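Local coordinates for protein Ceg4 (Legionella pneumophila subsp. pneumophila, PDB 6AOK) that acts as a phosphotyrosine phosphatase of the HAD-like type, an effector that attenuates activation of eukaryotic MAPK pathways, this chain holding its N-terminal, magnesium-binding phosphatase part, at residues A[62-65]-A[66-70]; A[34-37]-A[38-41]; A[201-204]-A[205-209]. One frame throughout, in Å; residues are numbered along the deposited sequence.

How the contacts relate
All three contacts are local ones along helices, following each other in the chain as contact 2, contact 1 and contact 3. Contacts 1 and 2 form one unit: helices 35-39 and 60-71 are consecutive, their contact centres lie 11 Å apart, and K70 CD comes within 3.4 Å of F36 CD1. Contact 3, on helix 201-211, is about 16 Å from contact 1 between nearest atoms and lies on the opposite side of the chain's centre from contact 2. The magnesium ion, bound by D18, D20 and D167, is about 12 Å from the side chain of Y37 in contact 2 and about 10 Å from that of W201 in contact 3.

Contact 1: A[62-65]-A[66-70]; sequences EAQA and LFEAK
Q64 and E68, one turn apart, reach for each other on the flank of helix 60-71 that meets helix 116-125. The Q64 chain leaves with CG anti to its backbone N and then bends at chi2 (78°), which swings the amide forward along the helix; E68 instead runs extended beyond CG. The result is a hydrogen bond from Q64 NE2 to E68 OE2 of 2.9 Å. The planes of the two flat groups are nearly perpendicular (80°). The acceptor lies close to the amide plane, whereas the donor meets OE2 from above the carboxylate plane, 40° out of it. Beneath this hydrogen bond E68 CG rests 3.4 Å from Q64 O, the same carbonyl that takes E68 N at 2.8 Å.

On the inward side F67 turns a ring edge to the preceding turn, with CD1 3.1 Å from A63 O, near the ring plane. That oxygen also accepts the F67 N-H, at 2.9 Å from N. L66 lies alongside the chain, its branch point CG 3.5 Å from E62 O; in one of its conformers the E62 carboxylate accepts from D59 N. A69 places CB 3.4 Å from A65 O.

Farther out, Q64 touches K124 and both Q64 and E68 touch Y125 of helix 116-125; F67 meets the Y125 ring as well and stacks edge-to-face with F36. L40, from the loop after helix 35-39, touches A63, L66 and F67.

Chemically, the helix divides into an apolar flank and a polar one. The amide bond engages one carboxylate oxygen of E68; the other has a long, weak ion pair with K73, so the acid probably keeps its negative charge between a dipolar and a cationic neighbour.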
ATOM      1  N   GLU A  62      12.283   2.513  17.222  1.00 15.26           N
ATOM      2  CA  GLU A  62      11.527   3.449  18.051  0.50 18.33           C
ATOM      3  C   GLU A  62      10.085   3.561  17.589  1.00 16.10           C
ATOM      4  O   GLU A  62       9.172   3.649  18.409  1.00 16.81           O
ATOM      5  CB  GLU A  62      12.132   4.850  18.002  0.50 19.54           C
ATOM      6  CG  GLU A  62      13.611   5.014  18.227  0.50 20.26           C
ATOM      7  CD  GLU A  62      13.985   6.508  18.217  0.50 18.88           C
ATOM      8  OE1 GLU A  62      13.714   7.120  19.246  0.50 18.92           O
ATOM      9  OE2 GLU A  62      14.546   7.056  17.222  0.50 16.14           O
ATOM     10  N   ALA A  63       9.864   3.616  16.257  1.00 13.24           N
ATOM     11  CA  ALA A  63       8.491   3.668  15.756  1.00 12.56           C
ATOM     12  C   ALA A  63       7.724   2.421  16.178  1.00 16.35           C
ATOM     13  O   ALA A  63       6.546   2.488  16.569  1.00 15.60           O
ATOM     14  CB  ALA A  63       8.478   3.801  14.223  1.00 11.87           C
ATOM     15  N   GLN A  64       8.389   1.270  16.121  1.00 14.89           N
ATOM     16  CA  GLN A  64       7.753   0.037  16.580  1.00 15.55           C
ATOM     17  C   GLN A  64       7.335   0.150  18.050  1.00 15.48           C
ATOM     18  O   GLN A  64       6.227  -0.259  18.434  1.00 17.97           O
ATOM     19  CB  GLN A  64       8.734  -1.121  16.354  1.00 16.50           C
ATOM     20  CG  GLN A  64       8.248  -2.439  16.904  1.00 19.94           C
ATOM     21  CD  GLN A  64       7.206  -3.114  16.008  1.00 22.04           C
ATOM     22  OE1 GLN A  64       6.976  -2.702  14.822  1.00 21.79           O
ATOM     23  NE2 GLN A  64       6.544  -4.137  16.573  1.00 23.46           N
ATOM     24  N   ALA A  65       8.222   0.689  18.891  1.00 15.79           N
ATOM     25  CA  ALA A  65       7.912   0.850  20.311  1.00 20.44           C
ATOM     26  C   ALA A  65       6.700   1.746  20.522  1.00 20.61           C
ATOM     27  O   ALA A  65       5.861   1.482  21.397  1.00 16.51           O
ATOM     28  CB  ALA A  65       9.118   1.436  21.046  1.00 20.99           C
ATOM     29  N   LEU A  66       6.598   2.815  19.735  1.00 17.43           N
ATOM     30  CA  LEU A  66       5.442   3.713  19.822  1.00 16.42           C
ATOM     31  C   LEU A  66       4.147   3.044  19.339  1.00 17.30           C
ATOM     32  O   LEU A  66       3.071   3.250  19.933  1.00 14.48           O
ATOM     33  CB  LEU A  66       5.740   4.980  19.017  1.00 15.20           C
ATOM     34  CG  LEU A  66       6.820   5.852  19.691  1.00 17.48           C
ATOM     35  CD1 LEU A  66       7.388   6.919  18.713  1.00 15.83           C
ATOM     36  CD2 LEU A  66       6.248   6.576  20.905  1.00 19.20           C
ATOM     37  N   PHE A  67       4.215   2.259  18.258  1.00 13.96           N
ATOM     38  CA  PHE A  67       3.042   1.498  17.850  1.00 17.53           C
ATOM     39  C   PHE A  67       2.628   0.524  18.939  1.00 17.41           C
ATOM     40  O   PHE A  67       1.438   0.407  19.273  1.00 16.39           O
ATOM     41  CB  PHE A  67       3.313   0.731  16.561  1.00 14.80           C
ATOM     42  CG  PHE A  67       3.037   1.515  15.319  1.00 14.49           C
ATOM     43  CD1 PHE A  67       4.022   2.321  14.747  1.00 15.80           C
ATOM     44  CD2 PHE A  67       1.815   1.418  14.708  1.00 12.64           C
ATOM     45  CE1 PHE A  67       3.780   3.031  13.597  1.00 15.17           C
ATOM     46  CE2 PHE A  67       1.545   2.142  13.553  1.00 21.26           C
ATOM     47  CZ  PHE A  67       2.525   2.954  13.002  1.00 18.67           C
ATOM     48  N   GLU A  68       3.595  -0.196  19.507  1.00 18.12           N
ATOM     49  CA  GLU A  68       3.241  -1.133  20.574  1.00 21.57           C
ATOM     50  C   GLU A  68       2.720  -0.404  21.822  1.00 20.92           C
ATOM     51  O   GLU A  68       1.889  -0.947  22.558  1.00 22.07           O
ATOM     52  CB  GLU A  68       4.450  -2.022  20.929  1.00 24.34           C
ATOM     53  CG  GLU A  68       4.822  -3.007  19.826  1.00 30.01           C
ATOM     54  CD  GLU A  68       6.037  -3.864  20.165  1.00 37.49           C
ATOM     55  OE1 GLU A  68       6.642  -3.624  21.229  1.00 41.59           O
ATOM     56  OE2 GLU A  68       6.386  -4.765  19.365  1.00 38.24           O
ATOM     57  N   ALA A  69       3.235   0.773  22.126  1.00 17.53           N
ATOM     58  CA  ALA A  69       2.719   1.526  23.278  1.00 23.07           C
ATOM     59  C   ALA A  69       1.261   1.928  23.062  1.00 23.35           C
ATOM     60  O   ALA A  69       0.442   1.905  23.995  1.00 25.66           O
ATOM     61  CB  ALA A  69       3.550   2.787  23.524  1.00 21.82           C
ATOM     62  N   LYS A  70       0.916   2.249  21.824  1.00 17.84           N
ATOM     63  CA  LYS A  70      -0.429   2.692  21.495  1.00 19.26           C
ATOM     64  C   LYS A  70      -1.397   1.521  21.406  1.00 21.99           C
ATOM     65  O   LYS A  70      -2.493   1.583  21.974  1.00 23.55           O
ATOM     66  CB  LYS A  70      -0.410   3.483  20.186  1.00 17.51           C
ATOM     67  CG  LYS A  70      -1.786   4.058  19.865  1.00 20.41           C
ATOM     68  CD  LYS A  70      -1.710   5.000  18.729  1.00 21.58           C
ATOM     69  CE  LYS A  70      -3.101   5.548  18.310  1.00 24.11           C
ATOM     70  NZ  LYS A  70      -3.851   6.237  19.404  1.00 22.91           N
TER

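Contact 2: A[34-37]-A[38-41]; sequences TEFY and QSLL
S39 and F36 make the tight spot of this short helix: the serine hydroxyl folds back and gives its proton to F36 O, with OG 2.6 Å from that oxygen. The turn is possible because OG sits between the backbone N and the carbonyl carbon of S39 (chi1 78°), facing the preceding turn. F36 O thereby takes two donors, since S39 N also makes a weak bond to it; the stronger bond of that N goes to E35 O at 2.8 Å.

The other firm part is at the start. T34 caps the helix, OG1 accepting the Y37 N-H at 3.2 Å in a nearly straight line (171°), while the hydroxyl also bonds to T31 O. T34 O takes Q38 N, and Q38 CG packs 3.2 Å from the same oxygen. The Q38 chain bends at chi2, and its OE1 accepts from Q50 N while NE2 donates to V32 O.

Within this helix the F36 ring is only loosely met, CD1 being 4.0 Å from S39 OG and CE2 4.4 Å from L40 CD1, both at oblique angles; K70 of helix 60-71 comes closer. On the partly exposed flank E35 points off the helix, its OE1 hydrogen-bonded to both Y44 OH and D47 N. Toward the C-terminal end L40 N bonds to Y37 O at 3.0 Å from well above the carbonyl plane (59°), and L41 N bonds to Q38 O.

The pattern is that of a short, N-capped helix followed by i to i-3 bonds. It follows the DxDx(T/V)-type segment in sequence, and Y37 meets N114 and Y118, its side chain about 6 Å from that of D20; this placement is consistent with a small cap insertion beside a HAD active site.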
ATOM      1  N   THR A  34      -2.174  13.949  13.384  1.00 13.97           N
ATOM      2  CA  THR A  34      -2.536  13.482  14.713  1.00 15.11           C
ATOM      3  C   THR A  34      -1.320  13.496  15.632  1.00 16.14           C
ATOM      4  O   THR A  34      -0.169  13.414  15.177  1.00 10.40           O
ATOM      5  CB  THR A  34      -3.099  12.052  14.655  1.00 13.38           C
ATOM      6  OG1 THR A  34      -2.083  11.157  14.146  1.00 13.06           O
ATOM      7  CG2 THR A  34      -4.312  11.999  13.780  1.00 13.90           C
ATOM      8  N   GLU A  35      -1.583  13.504  16.955  1.00 11.52           N
ATOM      9  CA  GLU A  35      -0.454  13.395  17.880  1.00 12.19           C
ATOM     10  C   GLU A  35       0.318  12.114  17.616  1.00 12.35           C
ATOM     11  O   GLU A  35       1.550  12.120  17.648  1.00 13.43           O
ATOM     12  CB  GLU A  35      -0.886  13.425  19.343  1.00 14.67           C
ATOM     13  CG  GLU A  35      -1.497  14.717  19.799  1.00 22.24           C
ATOM     14  CD  GLU A  35      -0.516  15.882  19.760  1.00 23.25           C
ATOM     15  OE1 GLU A  35       0.695  15.696  19.948  1.00 21.54           O
ATOM     16  OE2 GLU A  35      -0.979  16.999  19.515  1.00 26.32           O
ATOM     17  N   PHE A  36      -0.383  11.011  17.322  1.00 13.11           N
ATOM     18  CA  PHE A  36       0.316   9.743  17.155  1.00 11.68           C
ATOM     19  C   PHE A  36       1.300   9.789  16.001  1.00 11.36           C
ATOM     20  O   PHE A  36       2.468   9.471  16.172  1.00 11.45           O
ATOM     21  CB  PHE A  36      -0.653   8.575  16.964  1.00 15.40           C
ATOM     22  CG  PHE A  36       0.077   7.291  16.679  1.00 15.90           C
ATOM     23  CD1 PHE A  36       0.959   6.760  17.626  1.00 16.69           C
ATOM     24  CD2 PHE A  36      -0.043   6.672  15.450  1.00 18.91           C
ATOM     25  CE1 PHE A  36       1.665   5.578  17.355  1.00 17.79           C
ATOM     26  CE2 PHE A  36       0.663   5.471  15.156  1.00 19.76           C
ATOM     27  CZ  PHE A  36       1.507   4.933  16.111  1.00 17.68           C
ATOM     28  N   TYR A  37       0.863  10.215  14.822  1.00 11.33           N
ATOM     29  CA  TYR A  37       1.798  10.305  13.706  1.00 11.04           C
ATOM     30  C   TYR A  37       2.938  11.278  14.015  1.00 10.36           C
ATOM     31  O   TYR A  37       4.119  11.012  13.712  1.00 10.15           O
ATOM     32  CB  TYR A  37       1.047  10.761  12.468  1.00  9.17           C
ATOM     33  CG  TYR A  37       1.847  10.711  11.194  1.00  8.74           C
ATOM     34  CD1 TYR A  37       2.724  11.746  10.850  1.00  8.66           C
ATOM     35  CD2 TYR A  37       1.721   9.627  10.340  1.00 11.00           C
ATOM     36  CE1 TYR A  37       3.461  11.675   9.660  1.00 14.22           C
ATOM     37  CE2 TYR A  37       2.429   9.551   9.152  1.00 12.47           C
ATOM     38  CZ  TYR A  37       3.295  10.562   8.822  1.00 13.73           C
ATOM     39  OH  TYR A  37       4.018  10.470   7.654  1.00 14.26           O
ATOM     40  N   GLN A  38       2.602  12.423  14.580  1.00  9.70           N
ATOM     41  CA  GLN A  38       3.629  13.430  14.858  1.00  9.82           C
ATOM     42  C   GLN A  38       4.633  12.919  15.875  1.00 11.17           C
ATOM     43  O   GLN A  38       5.815  13.312  15.840  1.00 11.33           O
ATOM     44  CB  GLN A  38       2.966  14.727  15.355  1.00 10.18           C
ATOM     45  CG  GLN A  38       2.162  15.404  14.192  1.00 11.74           C
ATOM     46  CD  GLN A  38       3.074  16.133  13.226  1.00 14.12           C
ATOM     47  OE1 GLN A  38       4.070  16.756  13.616  1.00 15.83           O
ATOM     48  NE2 GLN A  38       2.705  16.134  12.000  1.00 14.63           N
ATOM     49  N   SER A  39       4.195  12.054  16.797  1.00 10.66           N
ATOM     50  CA  SER A  39       5.115  11.467  17.784  1.00 10.90           C
ATOM     51  C   SER A  39       6.166  10.572  17.148  1.00 11.45           C
ATOM     52  O   SER A  39       7.184  10.253  17.800  1.00 11.24           O
ATOM     53  CB  SER A  39       4.324  10.668  18.845  1.00 12.98           C
ATOM     54  OG  SER A  39       3.902   9.368  18.335  1.00 12.51           O
ATOM     55  N   LEU A  40       5.954  10.139  15.901  1.00 10.31           N
ATOM     56  CA  LEU A  40       6.958   9.316  15.236  1.00 11.64           C
ATOM     57  C   LEU A  40       8.066  10.147  14.602  1.00 12.94           C
ATOM     58  O   LEU A  40       9.010   9.567  14.051  1.00 13.17           O
ATOM     59  CB  LEU A  40       6.319   8.457  14.134  1.00 11.99           C
ATOM     60  CG  LEU A  40       5.134   7.576  14.568  1.00 12.16           C
ATOM     61  CD1 LEU A  40       4.444   6.973  13.368  1.00  9.79           C
ATOM     62  CD2 LEU A  40       5.676   6.441  15.450  1.00 11.83           C
ATOM     63  N   LEU A  41       7.964  11.472  14.609  1.00 11.92           N
ATOM     64  CA  LEU A  41       8.994  12.306  13.989  1.00 12.86           C
ATOM     65  C   LEU A  41      10.041  12.709  15.022  1.00 14.77           C
ATOM     66  O   LEU A  41       9.712  13.014  16.159  1.00 11.18           O
ATOM     67  CB  LEU A  41       8.364  13.554  13.348  1.00 10.07           C
ATOM     68  CG  LEU A  41       7.187  13.235  12.382  1.00  9.53           C
ATOM     69  CD1 LEU A  41       6.532  14.571  11.875  1.00 10.26           C
ATOM     70  CD2 LEU A  41       7.691  12.427  11.192  1.00 12.05           C
TER

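Contact 3: A[201-204]-A[205-209]; sequences WSQY and LEDVR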
ATOM      1  N   TRP A 201     -11.041  -6.216   0.489  1.00 19.19           N
ATOM      2  CA  TRP A 201      -9.736  -6.846   0.357  1.00 17.35           C
ATOM      3  C   TRP A 201      -9.839  -8.360   0.271  1.00 20.85           C
ATOM      4  O   TRP A 201      -9.011  -9.001  -0.389  1.00 20.00           O
ATOM      5  CB  TRP A 201      -8.854  -6.439   1.539  1.00 17.34           C
ATOM      6  CG  TRP A 201      -8.432  -5.002   1.447  1.00 19.85           C
ATOM      7  CD1 TRP A 201      -8.882  -3.970   2.220  1.00 16.37           C
ATOM      8  CD2 TRP A 201      -7.487  -4.428   0.523  1.00 14.85           C
ATOM      9  NE1 TRP A 201      -8.275  -2.806   1.842  1.00 16.76           N
ATOM     10  CE2 TRP A 201      -7.418  -3.056   0.804  1.00 14.31           C
ATOM     11  CE3 TRP A 201      -6.676  -4.958  -0.501  1.00 16.95           C
ATOM     12  CZ2 TRP A 201      -6.564  -2.183   0.111  1.00 14.44           C
ATOM     13  CZ3 TRP A 201      -5.835  -4.079  -1.211  1.00 16.05           C
ATOM     14  CH2 TRP A 201      -5.790  -2.701  -0.885  1.00 14.77           C
ATOM     15  N   SER A 202     -10.835  -8.973   0.929  1.00 20.14           N
ATOM     16  CA  SER A 202     -10.861 -10.429   0.846  1.00 23.40           C
ATOM     17  C   SER A 202     -11.315 -10.891  -0.537  1.00 23.41           C
ATOM     18  O   SER A 202     -10.898 -11.969  -1.014  1.00 22.50           O
ATOM     19  CB  SER A 202     -11.743 -11.024   1.937  1.00 28.17           C
ATOM     20  OG  SER A 202     -13.087 -10.674   1.698  1.00 33.64           O
ATOM     21  N   GLN A 203     -12.141 -10.087  -1.206  1.00 21.75           N
ATOM     22  CA  GLN A 203     -12.504 -10.412  -2.581  1.00 25.19           C
ATOM     23  C   GLN A 203     -11.317 -10.237  -3.529  1.00 22.57           C
ATOM     24  O   GLN A 203     -11.129 -11.051  -4.444  1.00 21.82           O
ATOM     25  CB  GLN A 203     -13.669  -9.545  -3.038  1.00 28.48           C
ATOM     26  CG  GLN A 203     -14.110  -9.842  -4.470  1.00 34.74           C
ATOM     27  CD  GLN A 203     -14.712 -11.257  -4.630  1.00 40.15           C
ATOM     28  OE1 GLN A 203     -14.235 -12.075  -5.435  1.00 42.91           O
ATOM     29  NE2 GLN A 203     -15.751 -11.543  -3.851  1.00 40.73           N
ATOM     30  N   TYR A 204     -10.518  -9.176  -3.340  1.00 22.28           N
ATOM     31  CA  TYR A 204      -9.372  -8.956  -4.233  1.00 21.04           C
ATOM     32  C   TYR A 204      -8.349 -10.064  -4.054  1.00 20.69           C
ATOM     33  O   TYR A 204      -7.752 -10.512  -5.029  1.00 20.17           O
ATOM     34  CB  TYR A 204      -8.700  -7.598  -4.001  1.00 17.82           C
ATOM     35  CG  TYR A 204      -9.677  -6.449  -3.838  1.00 18.63           C
ATOM     36  CD1 TYR A 204     -10.894  -6.445  -4.488  1.00 23.09           C
ATOM     37  CD2 TYR A 204      -9.380  -5.389  -3.015  1.00 18.19           C
ATOM     38  CE1 TYR A 204     -11.805  -5.411  -4.293  1.00 26.16           C
ATOM     39  CE2 TYR A 204     -10.264  -4.351  -2.841  1.00 19.96           C
ATOM     40  CZ  TYR A 204     -11.464  -4.364  -3.447  1.00 23.94           C
ATOM     41  OH  TYR A 204     -12.356  -3.331  -3.227  1.00 25.42           O
ATOM     42  N   LEU A 205      -8.174 -10.542  -2.818  1.00 18.95           N
ATOM     43  CA  LEU A 205      -7.335 -11.719  -2.546  1.00 20.19           C
ATOM     44  C   LEU A 205      -7.811 -12.955  -3.306  1.00 25.58           C
ATOM     45  O   LEU A 205      -7.009 -13.689  -3.904  1.00 24.59           O
ATOM     46  CB  LEU A 205      -7.357 -12.016  -1.050  1.00 21.02           C
ATOM     47  CG  LEU A 205      -6.650 -13.316  -0.626  1.00 23.76           C
ATOM     48  CD1 LEU A 205      -5.229 -13.136  -1.011  1.00 22.38           C
ATOM     49  CD2 LEU A 205      -6.767 -13.532   0.861  1.00 25.86           C
ATOM     50  N   GLU A 206      -9.115 -13.253  -3.224  1.00 26.91           N
ATOM     51  CA  GLU A 206      -9.655 -14.393  -3.950  1.00 29.17           C
ATOM     52  C   GLU A 206      -9.459 -14.223  -5.451  1.00 29.43           C
ATOM     53  O   GLU A 206      -9.061 -15.164  -6.146  1.00 25.59           O
ATOM     54  CB  GLU A 206     -11.138 -14.555  -3.618  1.00 34.80           C
ATOM     55  CG  GLU A 206     -11.928 -15.249  -4.723  1.00 42.66           C
ATOM     56  CD  GLU A 206     -13.382 -15.622  -4.360  1.00 48.20           C
ATOM     57  OE1 GLU A 206     -14.273 -15.380  -5.206  1.00 50.04           O
ATOM     58  OE2 GLU A 206     -13.629 -16.153  -3.250  1.00 51.00           O
ATOM     59  N   ASP A 207      -9.705 -13.015  -5.970  1.00 24.53           N
ATOM     60  CA  ASP A 207      -9.550 -12.802  -7.399  1.00 26.02           C
ATOM     61  C   ASP A 207      -8.095 -12.917  -7.829  1.00 27.34           C
ATOM     62  O   ASP A 207      -7.822 -13.445  -8.908  1.00 27.60           O
ATOM     63  CB  ASP A 207     -10.114 -11.440  -7.796  1.00 28.14           C
ATOM     64  CG  ASP A 207     -11.624 -11.382  -7.623  1.00 32.18           C
ATOM     65  OD1 ASP A 207     -12.246 -12.459  -7.424  1.00 32.77           O
ATOM     66  OD2 ASP A 207     -12.184 -10.258  -7.674  1.00 33.41           O
ATOM     67  N   VAL A 208      -7.143 -12.509  -6.983  1.00 28.50           N
ATOM     68  CA  VAL A 208      -5.748 -12.679  -7.370  1.00 27.89           C
ATOM     69  C   VAL A 208      -5.327 -14.135  -7.267  1.00 29.60           C
ATOM     70  O   VAL A 208      -4.666 -14.649  -8.170  1.00 32.72           O
ATOM     71  CB  VAL A 208      -4.845 -11.738  -6.556  1.00 29.08           C
ATOM     72  CG1 VAL A 208      -3.382 -12.060  -6.801  1.00 31.03           C
ATOM     73  CG2 VAL A 208      -5.065 -10.394  -7.013  1.00 23.93           C
ATOM     74  N   ARG A 209      -5.753 -14.853  -6.214  1.00 27.58           N
ATOM     75  CA  ARG A 209      -5.426 -16.262  -6.118  1.00 31.48           C
ATOM     76  C   ARG A 209      -6.088 -17.095  -7.211  1.00 33.41           C
ATOM     77  O   ARG A 209      -5.578 -18.163  -7.566  1.00 33.50           O
ATOM     78  CB  ARG A 209      -5.819 -16.810  -4.753  1.00 33.89           C
ATOM     79  CG  ARG A 209      -4.705 -16.761  -3.792  1.00 36.98           C
ATOM     80  CD  ARG A 209      -5.190 -16.735  -2.390  1.00 40.26           C
ATOM     81  NE  ARG A 209      -5.829 -17.973  -2.021  1.00 48.34           N
ATOM     82  CZ  ARG A 209      -6.175 -18.281  -0.776  1.00 53.78           C
ATOM     83  NH1 ARG A 209      -5.943 -17.414   0.211  1.00 53.08           N
ATOM     84  NH2 ARG A 209      -6.752 -19.459  -0.517  1.00 57.88           N
TER
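W201 and L205 meet one turn apart at the start of helix 201-211, where L205 N bonds to W201 O at 3.0 Å. L205 CB sits over the same stretch of backbone, 3.5 Å from both W201 O and S202 O. One turn on, V208 N bonds to Y204 O at 2.9 Å, and the CG2 branch of V208 touches that oxygen at 3.3 Å. D207 leans back over Q203: CG, beside its own backbone N (chi1 -67°), lies 3.2 Å from Q203 O, while D207 N bonds to that oxygen. The Q203 amide is probably turned over in the model, so which of its atoms faces D207 or E206 is doubtful.

The aromatic pair lies within the first four residues. Y204 presents an edge to the indole, with CE2 4.3 Å above one face of W201 and shifted toward the rim, and W201 CE3 lies in the plane of the tyrosine ring. Both polar ends are held from outside: W201 NE1 bonds to T22 O and Y204 OH is hydrogen-bonded to the backbone N of E200. The first bond ties the helix start to the segment that, in the HAD-type pattern of D18, D20 and T22, follows the magnesium-binding aspartates; the indole is about 8 Å from the D18 side chain.

Around this core, F96 and F97 meet the W201 ring, and F96 also touches Y204, so helix 91-100 covers one flank; L205 and R209 both touch E99 of that helix. The parallel sheet lies against the helix as well: W201 and Y204 rest on L165, and D207 and V208 on Y163, both of strand 161-165, while Y204 meets Y192 of the edge strand 189-192, one of the two outermost.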